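Local coordinates for protein butyrophilin subfamily 1 member A1 (Bos taurus, PDB 4HH8) that may take part in the secretion of milk-fat droplets and probably inhibits the proliferation and cytokine secretion of activated T cells, at residues Lys126-Gly131 / Ile206-Leu211; Pro134-Lys139 / Ile146-Thr151; Gly154-Pro159 / Gly184-Arg189; Val161-His166 / Ala190-Arg195; Met199-Cys204 / Glu218-Ala223. The protein carries 1 engineered substitution. All blocks are in the same frame, centred on the assembly; numbering follows the deposited sequence.

Interaction 1: Lys126-Gly131 / Ile206-Leu211; sequences KVAALG and IRNLLL
This is the joint between the two immunoglobulin domains of the butyrophilin ectodomain: residues 126-131 run off the last strand of the V-set domain, and residues 206-211 leave strand 201-208 of the membrane-proximal domain and turn alongside them. Past Ile206 and Arg207 the contact begins at Asn208, whose CG lies anti to the backbone N (chi1 -171°) so that the amide reaches the linker. Its ND2 gives a bent hydrogen bond to Ala129 O, 2.8 Å long; the acceptor lies close to the amide plane, but the nitrogen sits well above the plane of the Ala129 carbonyl. ND2 is also weakly bonded to Tyr156 O. The other end of the same amide forms an Asx motif, OD1 accepting a nearly straight bond from Leu211 N at 3.1 Å and a weak one from Leu210 N. With both ends engaged, the rotation of the amide is fixed between turn and linker. Next along, Leu210 brings its CD2 methyl to 3.5 Å from Val127 O and on toward the CB of Lys126. Leu211 follows and cups the methyl of Ala128 in its isopropyl fork, with Leu211 CG 3.7 Å and CD2 3.8 Å from Ala128 CB.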
# COMPACT_ATOMS: atom_id res chain seq x y z
N LYS A 126 1.00 -4.91 -1.01
CA LYS A 126 0.32 -3.68 -1.43
C LYS A 126 0.29 -2.74 -0.27
O LYS A 126 -0.38 -3.03 0.69
CB LYS A 126 -1.13 -3.95 -1.86
CG LYS A 126 -1.29 -4.66 -3.21
CD LYS A 126 -0.98 -3.76 -4.35
CE LYS A 126 -1.51 -4.33 -5.62
NZ LYS A 126 -1.17 -3.36 -6.66
N VAL A 127 0.93 -1.58 -0.39
CA VAL A 127 1.01 -0.64 0.72
C VAL A 127 -0.02 0.45 0.52
O VAL A 127 -0.28 0.85 -0.61
CB VAL A 127 2.42 -0.01 0.89
CG1 VAL A 127 2.38 0.96 2.03
CG2 VAL A 127 3.51 -1.10 1.06
N ALA A 128 -0.59 0.92 1.62
CA ALA A 128 -1.59 1.95 1.58
C ALA A 128 -1.38 2.96 2.72
O ALA A 128 -0.91 2.62 3.79
CB ALA A 128 -2.99 1.34 1.68
N ALA A 129 -1.70 4.22 2.46
CA ALA A 129 -1.78 5.19 3.54
C ALA A 129 -3.02 5.96 3.30
O ALA A 129 -3.37 6.27 2.16
CB ALA A 129 -0.60 6.11 3.53
N LEU A 130 -3.66 6.29 4.39
CA LEU A 130 -4.84 7.10 4.39
C LEU A 130 -4.44 8.50 4.79
O LEU A 130 -3.76 8.67 5.79
CB LEU A 130 -5.71 6.52 5.44
CG LEU A 130 -7.15 6.93 5.49
CD1 LEU A 130 -7.90 6.26 4.34
CD2 LEU A 130 -7.38 6.26 6.80
N GLY A 131 -4.85 9.51 4.03
CA GLY A 131 -4.39 10.88 4.27
C GLY A 131 -5.24 11.73 5.19
O GLY A 131 -6.08 11.20 5.91
N ILE A 206 -12.21 12.03 -0.83
CA ILE A 206 -10.96 11.50 -1.25
C ILE A 206 -10.96 10.03 -0.85
O ILE A 206 -11.13 9.72 0.32
CB ILE A 206 -9.73 12.19 -0.53
CG1 ILE A 206 -9.79 13.74 -0.60
CG2 ILE A 206 -8.46 11.69 -1.10
CD1 ILE A 206 -9.74 14.33 -1.99
N ARG A 207 -10.69 9.13 -1.77
CA ARG A 207 -10.81 7.73 -1.42
C ARG A 207 -9.56 6.96 -1.72
O ARG A 207 -9.03 7.06 -2.82
CB ARG A 207 -11.98 7.14 -2.24
CG ARG A 207 -12.29 5.68 -1.91
CD ARG A 207 -13.55 5.24 -2.66
NE ARG A 207 -13.84 3.82 -2.45
CZ ARG A 207 -14.57 3.35 -1.44
NH1 ARG A 207 -15.06 4.18 -0.51
NH2 ARG A 207 -14.80 2.06 -1.35
N ASN A 208 -9.10 6.17 -0.77
CA ASN A 208 -8.09 5.17 -1.03
C ASN A 208 -8.79 3.89 -1.53
O ASN A 208 -9.39 3.16 -0.73
CB ASN A 208 -7.29 4.92 0.23
CG ASN A 208 -6.08 4.07 0.02
OD1 ASN A 208 -6.18 3.02 -0.58
ND2 ASN A 208 -4.90 4.51 0.53
N LEU A 209 -8.67 3.61 -2.84
CA LEU A 209 -9.35 2.48 -3.52
C LEU A 209 -8.85 1.09 -3.07
O LEU A 209 -9.60 0.14 -3.05
CB LEU A 209 -9.17 2.59 -5.02
CG LEU A 209 -9.75 3.89 -5.58
CD1 LEU A 209 -9.51 3.93 -7.07
CD2 LEU A 209 -11.21 3.88 -5.28
N LEU A 210 -7.60 1.04 -2.65
CA LEU A 210 -6.97 -0.15 -2.15
C LEU A 210 -7.51 -0.57 -0.77
O LEU A 210 -7.79 -1.76 -0.53
CB LEU A 210 -5.48 0.13 -2.09
CG LEU A 210 -4.46 -0.99 -1.98
CD1 LEU A 210 -4.78 -2.17 -2.94
CD2 LEU A 210 -3.10 -0.36 -2.28
N LEU A 211 -7.65 0.39 0.14
CA LEU A 211 -8.33 0.13 1.42
C LEU A 211 -9.85 0.14 1.35
O LEU A 211 -10.49 -0.38 2.25
CB LEU A 211 -7.90 1.15 2.49
CG LEU A 211 -6.43 1.21 2.92
CD1 LEU A 211 -6.19 2.34 3.88
CD2 LEU A 211 -5.99 -0.10 3.54

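Interaction 2: Pro134-Lys139 / Ile146-Thr151; sequences PHISMK and IQLECT
Strands 135-139 and 146-151 pair as an antiparallel hairpin at the edge of the membrane-proximal immunoglobulin domain. Three hydrogen-bonded pairs, His135 with Thr151, Ser137 with Glu149 and Lys139 with Gln147, alternate with the non-hydrogen-bonded pairs Ile136-Cys150 and Met138-Leu148. Both bonds of the middle pair are fairly straight, Ser137 N to Glu149 O and Glu149 N to Ser137 O, at 2.9 Å each. Between them the strands come close enough for CA-H...O contacts, such as Cys150 CA to His135 O at 3.2 Å.

The face bearing Ile136, Met138, Leu148 and Cys150 is the tight one. Ile136 CG2, anti to its backbone N, crosses obliquely onto Leu148 CB at 3.9 Å, while its CG1 branch meets Cys150 CB. Selenomethionine Met138 lies alongside Leu148, with Met138 CG 3.6 Å from Leu148 CD2. It then bends so that Met138 SE passes Ile146 CG2 at 4.2 Å. On the face of His135, Ser137, Lys139, Gln147, Glu149 and Thr151, the contact is looser and the side chains more exposed: Ser137 CB faces Glu149 CB at 4.2 Å, Gln147 OE1 lies near Lys139 CB, and beyond that the extended Lys139 leads away, its NZ 6.6 Å from Glu149 OE1.

The packed face turns into the sandwich, where Cys150 is disulfide-bonded to Cys204 and Ile136 lies on Val217 and Val219 of strand 213-220; along its other edge, strand 146-155 pairs with strand 186-194.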
# COMPACT_ATOMS: atom_id res chain seq x y z
N PRO A 134 -9.91 16.16 4.26
CA PRO A 134 -9.89 17.06 3.08
C PRO A 134 -10.38 18.45 3.42
O PRO A 134 -11.11 18.62 4.38
CB PRO A 134 -10.84 16.40 2.08
CG PRO A 134 -11.56 15.30 2.86
CD PRO A 134 -10.67 14.92 4.02
N HIS A 135 -9.98 19.43 2.62
CA HIS A 135 -10.35 20.78 2.88
C HIS A 135 -10.77 21.44 1.61
O HIS A 135 -10.11 21.29 0.58
CB HIS A 135 -9.17 21.56 3.45
CG HIS A 135 -9.52 22.97 3.80
ND1 HIS A 135 -9.26 24.03 2.97
CD2 HIS A 135 -10.21 23.47 4.85
CE1 HIS A 135 -9.74 25.13 3.50
NE2 HIS A 135 -10.34 24.82 4.63
N ILE A 136 -11.84 22.21 1.67
CA ILE A 136 -12.25 22.99 0.52
C ILE A 136 -12.03 24.50 0.70
O ILE A 136 -12.53 25.09 1.64
CB ILE A 136 -13.73 22.70 0.09
CG1 ILE A 136 -13.89 21.26 -0.39
CG2 ILE A 136 -14.14 23.62 -1.02
CD1 ILE A 136 -15.39 20.79 -0.52
N SER A 137 -11.29 25.09 -0.22
CA SER A 137 -11.15 26.53 -0.39
C SER A 137 -12.19 27.03 -1.35
O SER A 137 -12.35 26.45 -2.42
CB SER A 137 -9.82 26.84 -1.08
OG SER A 137 -8.84 27.11 -0.13
N MSE A 138 -12.83 28.14 -0.99
CA MSE A 138 -13.80 28.81 -1.84
C MSE A 138 -13.21 30.12 -2.31
O MSE A 138 -12.64 30.87 -1.51
CB MSE A 138 -15.03 29.16 -1.02
CG MSE A 138 -16.01 28.07 -0.73
SE MSE A 138 -17.82 28.73 -1.15
CE MSE A 138 -17.77 30.42 -0.14
N LYS A 139 -13.37 30.43 -3.58
CA LYS A 139 -12.99 31.73 -4.11
C LYS A 139 -14.01 32.19 -5.14
O LYS A 139 -14.16 31.58 -6.19
CB LYS A 139 -11.60 31.68 -4.73
CG LYS A 139 -10.47 31.83 -3.71
CD LYS A 139 -9.11 31.43 -4.29
CE LYS A 139 -7.97 31.66 -3.28
NZ LYS A 139 -6.64 31.41 -3.92
N ILE A 146 -18.15 30.43 -8.88
CA ILE A 146 -17.41 29.92 -7.71
C ILE A 146 -16.39 28.80 -8.07
O ILE A 146 -16.75 27.80 -8.69
CB ILE A 146 -18.39 29.40 -6.61
CG1 ILE A 146 -19.59 30.34 -6.47
CG2 ILE A 146 -17.66 29.16 -5.28
CD1 ILE A 146 -20.25 30.36 -5.09
N GLN A 147 -15.14 28.99 -7.67
CA GLN A 147 -14.08 28.00 -7.85
C GLN A 147 -13.79 27.34 -6.52
O GLN A 147 -13.52 28.03 -5.52
CB GLN A 147 -12.78 28.65 -8.34
CG GLN A 147 -12.91 29.63 -9.51
CD GLN A 147 -11.80 30.70 -9.53
OE1 GLN A 147 -11.33 31.16 -8.47
NE2 GLN A 147 -11.41 31.11 -10.73
N LEU A 148 -13.85 26.02 -6.47
CA LEU A 148 -13.52 25.30 -5.25
C LEU A 148 -12.22 24.54 -5.44
O LEU A 148 -12.00 23.96 -6.51
CB LEU A 148 -14.63 24.33 -4.86
CG LEU A 148 -16.07 24.84 -4.70
CD1 LEU A 148 -16.97 23.67 -4.36
CD2 LEU A 148 -16.23 25.97 -3.59
N GLU A 149 -11.39 24.50 -4.41
CA GLU A 149 -10.22 23.68 -4.44
C GLU A 149 -10.21 22.74 -3.28
O GLU A 149 -10.27 23.17 -2.16
CB GLU A 149 -8.94 24.50 -4.45
CG GLU A 149 -7.74 23.58 -4.61
CD GLU A 149 -6.39 24.29 -4.55
OE1 GLU A 149 -6.03 24.85 -3.49
OE2 GLU A 149 -5.69 24.26 -5.58
N CYS A 150 -10.11 21.45 -3.55
CA CYS A 150 -10.11 20.45 -2.48
C CYS A 150 -8.71 19.88 -2.35
O CYS A 150 -8.06 19.49 -3.34
CB CYS A 150 -11.13 19.34 -2.75
SG CYS A 150 -11.21 18.02 -1.52
N THR A 151 -8.28 19.78 -1.12
CA THR A 151 -6.89 19.53 -0.81
C THR A 151 -6.78 18.45 0.27
O THR A 151 -7.62 18.38 1.14
CB THR A 151 -6.31 20.89 -0.42
OG1 THR A 151 -5.65 21.48 -1.57
CG2 THR A 151 -5.44 20.78 0.75

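Interaction 3: Gly154-Pro159 / Gly184-Arg189; sequences GWYPEP and GLFTVR
A G1 beta bulge interrupts the pairing of strands 146-155 and 186-194 near the interdomain end of the second immunoglobulin domain. Gly154 and Trp155 both face Phe186: Trp155 N makes an almost straight 2.9 Å bond to a lone pair of Phe186 O, Gly154 N reaches the same oxygen weakly, and Phe186 N returns a bond to Trp155 O at 2.7 Å. The positive phi of Gly154 (93°) would jam a CB against the preceding carbonyl. A water accepts from Gly154 N, donates to Leu185 O and bonds Thr187 OG1.

Beyond the bulge, a cis peptide before Pro157 turns the chain over the Phe186 ring. Glu158 CG stands above the ring centre, 4.1 Å from the centroid, and its carboxylate lies nearly parallel to the ring. Gly184 O sits over the opposite face toward the rim, while the Tyr156 ring is near-parallel but slid aside, its CD1 3.8 Å from Phe186 CE2. An alanine in place of Phe186 would remove the ring between Glu158 and Gly184 and would probably loosen the cis-proline turn. Pro159 continues the packing, CG against Val188 CB at 4.0 Å. A glycine with positive phi in first position, as here, is the classic form of the G1 bulge.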
# COMPACT_ATOMS: atom_id res chain seq x y z
N GLY A 154 -1.01 13.12 2.06
CA GLY A 154 -0.55 11.84 2.68
C GLY A 154 -1.21 10.51 2.23
O GLY A 154 -1.33 9.56 3.01
N TRP A 155 -1.61 10.41 0.98
CA TRP A 155 -2.30 9.21 0.52
C TRP A 155 -1.35 8.33 -0.21
O TRP A 155 -0.47 8.81 -0.89
CB TRP A 155 -3.46 9.56 -0.40
CG TRP A 155 -4.44 10.42 0.26
CD1 TRP A 155 -4.31 11.77 0.49
CD2 TRP A 155 -5.66 10.01 0.88
NE1 TRP A 155 -5.41 12.22 1.17
CE2 TRP A 155 -6.26 11.17 1.42
CE3 TRP A 155 -6.35 8.79 0.96
CZ2 TRP A 155 -7.49 11.13 2.09
CZ3 TRP A 155 -7.58 8.76 1.61
CH2 TRP A 155 -8.12 9.91 2.20
N TYR A 156 -1.54 7.03 -0.08
CA TYR A 156 -0.81 6.11 -0.90
C TYR A 156 -1.72 4.93 -1.22
O TYR A 156 -2.41 4.44 -0.34
CB TYR A 156 0.52 5.69 -0.24
CG TYR A 156 1.40 5.02 -1.26
CD1 TYR A 156 2.27 5.77 -2.07
CD2 TYR A 156 1.29 3.65 -1.50
CE1 TYR A 156 3.05 5.15 -3.05
CE2 TYR A 156 2.06 3.03 -2.48
CZ TYR A 156 2.91 3.78 -3.25
OH TYR A 156 3.65 3.15 -4.21
N PRO A 157 -1.81 4.50 -2.49
CA PRO A 157 -1.20 5.10 -3.68
C PRO A 157 -2.00 6.33 -4.09
O PRO A 157 -2.61 6.98 -3.22
CB PRO A 157 -1.26 3.94 -4.73
CG PRO A 157 -2.64 3.17 -4.33
CD PRO A 157 -2.58 3.26 -2.80
N GLU A 158 -1.97 6.69 -5.38
CA GLU A 158 -2.77 7.80 -5.88
C GLU A 158 -4.23 7.62 -5.41
O GLU A 158 -4.85 6.60 -5.69
CB GLU A 158 -2.72 7.85 -7.41
CG GLU A 158 -1.33 8.24 -8.00
CD GLU A 158 -0.37 7.02 -8.22
OE1 GLU A 158 -0.53 5.94 -7.62
OE2 GLU A 158 0.54 7.14 -9.04
N PRO A 159 -4.77 8.61 -4.70
CA PRO A 159 -6.14 8.57 -4.21
C PRO A 159 -7.14 9.13 -5.27
O PRO A 159 -6.75 9.88 -6.17
CB PRO A 159 -6.07 9.49 -2.98
CG PRO A 159 -5.10 10.58 -3.49
CD PRO A 159 -4.06 9.84 -4.24
N GLY A 184 7.18 9.52 -0.35
CA GLY A 184 6.41 8.99 -1.49
C GLY A 184 4.88 9.09 -1.37
O GLY A 184 4.16 8.52 -2.19
N LEU A 185 4.37 9.81 -0.37
CA LEU A 185 2.92 9.92 -0.14
C LEU A 185 2.33 11.09 -0.92
O LEU A 185 2.90 12.19 -0.90
CB LEU A 185 2.63 10.09 1.33
CG LEU A 185 3.27 9.06 2.28
CD1 LEU A 185 2.99 9.36 3.78
CD2 LEU A 185 2.82 7.65 1.90
N PHE A 186 1.18 10.87 -1.55
CA PHE A 186 0.56 11.87 -2.40
C PHE A 186 -0.25 12.92 -1.66
O PHE A 186 -1.04 12.61 -0.76
CB PHE A 186 -0.26 11.22 -3.51
CG PHE A 186 0.56 10.32 -4.38
CD1 PHE A 186 1.35 10.85 -5.40
CD2 PHE A 186 0.60 8.96 -4.14
CE1 PHE A 186 2.13 10.02 -6.22
CE2 PHE A 186 1.44 8.10 -4.95
CZ PHE A 186 2.18 8.64 -5.99
N THR A 187 0.05 14.17 -2.02
CA THR A 187 -0.81 15.31 -1.76
C THR A 187 -1.67 15.51 -3.00
O THR A 187 -1.19 15.39 -4.13
CB THR A 187 0.03 16.57 -1.38
OG1 THR A 187 0.62 16.33 -0.10
CG2 THR A 187 -0.81 17.81 -1.24
N VAL A 188 -2.97 15.71 -2.78
CA VAL A 188 -3.91 15.79 -3.88
C VAL A 188 -4.59 17.14 -3.89
O VAL A 188 -5.05 17.60 -2.87
CB VAL A 188 -4.98 14.61 -3.83
CG1 VAL A 188 -5.84 14.68 -2.59
CG2 VAL A 188 -5.86 14.60 -5.13
N ARG A 189 -4.63 17.79 -5.04
CA ARG A 189 -5.36 19.04 -5.20
C ARG A 189 -6.38 18.85 -6.33
O ARG A 189 -6.04 18.37 -7.39
CB ARG A 189 -4.38 20.15 -5.59
CG ARG A 189 -3.67 20.81 -4.44
CD ARG A 189 -3.26 22.27 -4.82
NE ARG A 189 -2.01 22.68 -4.18
CZ ARG A 189 -1.22 23.68 -4.60
NH1 ARG A 189 -1.55 24.41 -5.67
NH2 ARG A 189 -0.09 23.96 -3.95
O HOH W 1 1.42 13.95 0.75

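Interaction 4: Val161-His166 / Ala190-Arg195; sequences VQWQTH and ASVIIR. Unlike the reference sequence in segment 161-166: Gln164 (reference Arg).
Across the core of the second immunoglobulin domain, strands 161-165 and 190-194 face each other from the two sheets of the beta-sandwich, their axes 9.2 Å apart and 26° from parallel. Trp163 carries most of the contact. From CB, its CG goes anti to the carbonyl carbon (chi1 -60°), which sends the indole across to the other sheet. Along the pyrrole side, NE1 is hydrogen-bonded to Ser173 OG and passes Ala190 CB at 4.3 Å. CE2 then meets Val192 CB at 4.0 Å. Next to CE2, CZ2 meets Ala190 O edge-on at 3.5 Å, close to the indole plane. Over the six-membered ring stands Val192 CG1, in a CH-pi contact 3.8 Å from the centroid and only 7° off the normal; that methyl occupies the crowded position between its own backbone N and carbonyl carbon. At the tip, CH2 lies against Cys150 of the disulfide. Beside the indole, Val161 CG1 touches Ala190 CB at 3.9 Å.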
# COMPACT_ATOMS: atom_id res chain seq x y z
N VAL A 161 -10.55 11.32 -6.27
CA VAL A 161 -11.32 12.47 -5.85
C VAL A 161 -12.74 12.31 -6.44
O VAL A 161 -12.87 11.97 -7.59
CB VAL A 161 -10.71 13.75 -6.41
CG1 VAL A 161 -11.50 14.96 -5.97
CG2 VAL A 161 -9.19 13.93 -5.98
N GLN A 162 -13.78 12.56 -5.65
CA GLN A 162 -15.15 12.52 -6.15
C GLN A 162 -15.88 13.75 -5.63
O GLN A 162 -15.87 14.02 -4.44
CB GLN A 162 -15.83 11.18 -5.74
CG GLN A 162 -17.38 11.11 -5.82
CD GLN A 162 -18.01 10.05 -4.82
OE1 GLN A 162 -17.89 10.16 -3.57
NE2 GLN A 162 -18.69 9.05 -5.37
N TRP A 163 -16.45 14.54 -6.52
CA TRP A 163 -17.32 15.64 -6.12
C TRP A 163 -18.77 15.21 -6.22
O TRP A 163 -19.15 14.57 -7.19
CB TRP A 163 -17.14 16.84 -7.04
CG TRP A 163 -15.77 17.39 -7.04
CD1 TRP A 163 -14.71 16.98 -7.83
CD2 TRP A 163 -15.27 18.43 -6.22
NE1 TRP A 163 -13.61 17.72 -7.56
CE2 TRP A 163 -13.92 18.62 -6.56
CE3 TRP A 163 -15.85 19.27 -5.24
CZ2 TRP A 163 -13.13 19.61 -5.98
CZ3 TRP A 163 -15.05 20.26 -4.65
CH2 TRP A 163 -13.70 20.41 -5.02
N GLN A 164 -19.58 15.64 -5.27
CA GLN A 164 -21.00 15.30 -5.23
C GLN A 164 -21.84 16.48 -4.84
O GLN A 164 -21.43 17.26 -3.98
CB GLN A 164 -21.22 14.20 -4.20
CG GLN A 164 -21.24 12.82 -4.74
CD GLN A 164 -21.68 11.86 -3.68
OE1 GLN A 164 -21.00 11.69 -2.66
NE2 GLN A 164 -22.84 11.24 -3.88
N THR A 165 -23.02 16.60 -5.45
CA THR A 165 -24.04 17.58 -5.00
C THR A 165 -24.64 17.02 -3.73
O THR A 165 -24.36 15.87 -3.37
CB THR A 165 -25.19 17.86 -6.07
OG1 THR A 165 -26.18 16.82 -6.04
CG2 THR A 165 -24.64 17.99 -7.49
N HIS A 166 -25.45 17.83 -3.03
CA HIS A 166 -26.15 17.33 -1.82
C HIS A 166 -27.12 16.18 -2.16
O HIS A 166 -27.33 15.26 -1.35
CB HIS A 166 -26.85 18.48 -1.07
CG HIS A 166 -27.28 18.13 0.34
ND1 HIS A 166 -26.64 17.17 1.11
CD2 HIS A 166 -28.27 18.63 1.11
CE1 HIS A 166 -27.23 17.09 2.29
NE2 HIS A 166 -28.23 17.96 2.32
N ALA A 190 -7.62 19.25 -6.13
CA ALA A 190 -8.55 19.22 -7.23
C ALA A 190 -9.44 20.45 -7.23
O ALA A 190 -9.87 20.89 -6.18
CB ALA A 190 -9.38 17.97 -7.15
N SER A 191 -9.73 20.96 -8.42
CA SER A 191 -10.52 22.17 -8.59
C SER A 191 -11.71 21.95 -9.45
O SER A 191 -11.65 21.17 -10.39
CB SER A 191 -9.71 23.28 -9.24
OG SER A 191 -8.96 23.87 -8.20
N VAL A 192 -12.76 22.68 -9.15
CA VAL A 192 -13.99 22.58 -9.87
C VAL A 192 -14.54 24.01 -9.98
O VAL A 192 -14.22 24.89 -9.15
CB VAL A 192 -14.87 21.55 -9.13
CG1 VAL A 192 -15.73 22.17 -8.01
CG2 VAL A 192 -15.56 20.65 -10.02
N ILE A 193 -15.31 24.29 -11.02
CA ILE A 193 -16.01 25.57 -11.10
C ILE A 193 -17.51 25.29 -10.95
O ILE A 193 -18.07 24.52 -11.71
CB ILE A 193 -15.66 26.33 -12.40
CG1 ILE A 193 -14.15 26.67 -12.39
CG2 ILE A 193 -16.49 27.59 -12.51
CD1 ILE A 193 -13.64 27.28 -13.67
N ILE A 194 -18.13 25.86 -9.92
CA ILE A 194 -19.58 25.71 -9.71
C ILE A 194 -20.34 26.72 -10.57
O ILE A 194 -20.17 27.93 -10.39
CB ILE A 194 -19.97 25.91 -8.22
CG1 ILE A 194 -19.16 24.98 -7.31
CG2 ILE A 194 -21.48 25.73 -8.02
CD1 ILE A 194 -19.27 23.48 -7.62
N ARG A 195 -21.14 26.22 -11.52
CA ARG A 195 -22.02 27.09 -12.33
C ARG A 195 -23.49 26.80 -12.02
O ARG A 195 -24.09 25.90 -12.61
CB ARG A 195 -21.75 26.95 -13.84
CG ARG A 195 -20.38 27.42 -14.30
CD ARG A 195 -20.02 26.76 -15.64
NE ARG A 195 -18.59 26.81 -15.98
CZ ARG A 195 -17.73 25.83 -15.72
NH1 ARG A 195 -18.14 24.74 -15.08
NH2 ARG A 195 -16.47 25.94 -16.09

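Interaction 5: Met199-Cys204 / Glu218-Ala223; sequences MKNVSC and EVSIPA
Three backbone bonds join residues 199-204 to residues 218-223. Ile221 N points almost along the C=O axis of Lys200 O at 3.1 Å, a straight bond that carries the pairing past the end of the regular strand. Val219 N does the same to Val202 O, the shortest of the three at 2.8 Å. The return bond is looser: Val202 N lies 3.3 Å from Val219 O and well above the plane of that carbonyl. Val219 O also takes a CA-H...O contact from Asn201 CA, also at 3.3 Å. The two strands form the antiparallel hairpin of 201-208 and 213-220 in the second immunoglobulin domain, with Val202 and Val219 as the hydrogen-bonded pair and Asn201-Ser220 and Ser203-Glu218 as non-hydrogen-bonded pairs. On the face that carries Asn201, Ser203, Glu218 and Ser220, Glu218 folds its bent chain obliquely over Asn201, OE2 coming to 3.2 Å from Asn201 CB. Asn201 is an experimentally established N-glycosylation site, although no glycan is present in this model. A leucine in place of Asn201 would remove the amide that carries the sugar, so glycosylation here would probably be lost and the polar surroundings of the Glu218 carboxylate disturbed. On the opposite face, Val202 CG2 meets Ile221 CD1 at 3.7 Å, and the same Ile221 methyl lies 3.4 Å from Lys200 O.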
# COMPACT_ATOMS: atom_id res chain seq x y z
N MSE A 199 -27.13 25.01 -6.33
CA MSE A 199 -26.26 24.09 -5.59
C MSE A 199 -26.11 24.56 -4.14
O MSE A 199 -25.43 25.54 -3.85
CB MSE A 199 -24.92 23.91 -6.29
CG MSE A 199 -24.41 22.48 -6.21
SE MSE A 199 -23.62 21.89 -7.91
CE MSE A 199 -25.26 21.45 -8.92
N LYS A 200 -26.80 23.86 -3.24
CA LYS A 200 -26.89 24.19 -1.82
C LYS A 200 -25.53 23.95 -1.16
O LYS A 200 -24.85 24.88 -0.71
CB LYS A 200 -27.99 23.31 -1.18
CG LYS A 200 -28.89 23.95 -0.10
CD LYS A 200 -28.38 23.70 1.34
CE LYS A 200 -29.51 23.43 2.36
NZ LYS A 200 -30.44 24.59 2.55
N ASN A 201 -25.15 22.67 -1.12
CA ASN A 201 -23.87 22.17 -0.63
C ASN A 201 -23.18 21.39 -1.74
O ASN A 201 -23.83 20.84 -2.63
CB ASN A 201 -24.08 21.17 0.49
CG ASN A 201 -24.77 21.75 1.68
OD1 ASN A 201 -24.35 22.78 2.23
ND2 ASN A 201 -25.86 21.08 2.12
N VAL A 202 -21.85 21.34 -1.65
CA VAL A 202 -21.05 20.42 -2.43
C VAL A 202 -20.09 19.70 -1.52
O VAL A 202 -19.49 20.31 -0.63
CB VAL A 202 -20.23 21.15 -3.47
CG1 VAL A 202 -19.25 20.19 -4.12
CG2 VAL A 202 -21.13 21.78 -4.50
N SER A 203 -19.91 18.40 -1.76
CA SER A 203 -18.89 17.67 -1.04
C SER A 203 -17.74 17.16 -1.94
O SER A 203 -17.89 16.99 -3.16
CB SER A 203 -19.51 16.54 -0.23
OG SER A 203 -19.78 15.46 -1.08
N CYS A 204 -16.59 16.91 -1.31
CA CYS A 204 -15.42 16.39 -1.97
C CYS A 204 -15.06 15.15 -1.18
O CYS A 204 -14.96 15.23 0.03
CB CYS A 204 -14.27 17.42 -1.89
SG CYS A 204 -12.64 16.75 -2.44
N GLU A 218 -17.77 18.72 3.29
CA GLU A 218 -18.89 19.40 2.65
C GLU A 218 -18.67 20.89 2.81
O GLU A 218 -18.18 21.33 3.83
CB GLU A 218 -20.18 18.93 3.33
CG GLU A 218 -21.49 19.41 2.71
CD GLU A 218 -22.60 18.39 2.89
OE1 GLU A 218 -22.46 17.51 3.77
OE2 GLU A 218 -23.60 18.46 2.13
N VAL A 219 -18.99 21.67 1.80
CA VAL A 219 -18.98 23.12 1.96
C VAL A 219 -20.33 23.71 1.55
O VAL A 219 -21.21 22.98 1.10
CB VAL A 219 -17.79 23.78 1.21
CG1 VAL A 219 -17.98 23.71 -0.30
CG2 VAL A 219 -17.59 25.21 1.69
N SER A 220 -20.49 25.02 1.71
CA SER A 220 -21.77 25.68 1.63
C SER A 220 -21.63 26.85 0.69
O SER A 220 -20.72 27.67 0.85
CB SER A 220 -22.16 26.17 3.01
OG SER A 220 -23.56 26.31 3.10
N ILE A 221 -22.53 26.94 -0.29
CA ILE A 221 -22.45 27.96 -1.33
C ILE A 221 -23.46 29.10 -1.11
O ILE A 221 -24.67 28.83 -1.04
CB ILE A 221 -22.69 27.34 -2.74
CG1 ILE A 221 -21.65 26.27 -3.08
CG2 ILE A 221 -22.77 28.43 -3.82
CD1 ILE A 221 -22.14 24.87 -2.81
N PRO A 222 -22.97 30.36 -0.99
CA PRO A 222 -23.76 31.60 -1.05
C PRO A 222 -24.44 31.89 -2.40
O PRO A 222 -23.85 31.63 -3.46
CB PRO A 222 -22.72 32.70 -0.76
CG PRO A 222 -21.38 32.01 -0.73
CD PRO A 222 -21.67 30.60 -0.34
N ALA A 223 -25.66 32.45 -2.33
CA ALA A 223 -26.53 32.76 -3.50
C ALA A 223 -25.80 33.21 -4.77
O ALA A 223 -25.95 32.60 -5.84
CB ALA A 223 -27.57 33.80 -3.11

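Interactions 2 to 5 all lie in the second immunoglobulin domain, and interaction 1 ties that domain to the V-set domain. Its centre is about 8 Å from that of interaction 3, and Ala129 N probably bonds Tyr156 O across them at 2.9 Å, so the segment between the bulge and the cis-proline touches the linker directly. At the far end, interactions 2, 4 and 5 cluster with centres about 9 to 10 Å apart. The 2.1 Å disulfide from Cys150 SG to Cys204 SG joins interactions 2 and 5, and Trp163 of interaction 4 packs on it, CH2 3.6 Å from Cys150 CB. Ile206 spans the two groups, its CD1 4.0 Å from Cys150 SG. Interactions 3 and 5 do not touch.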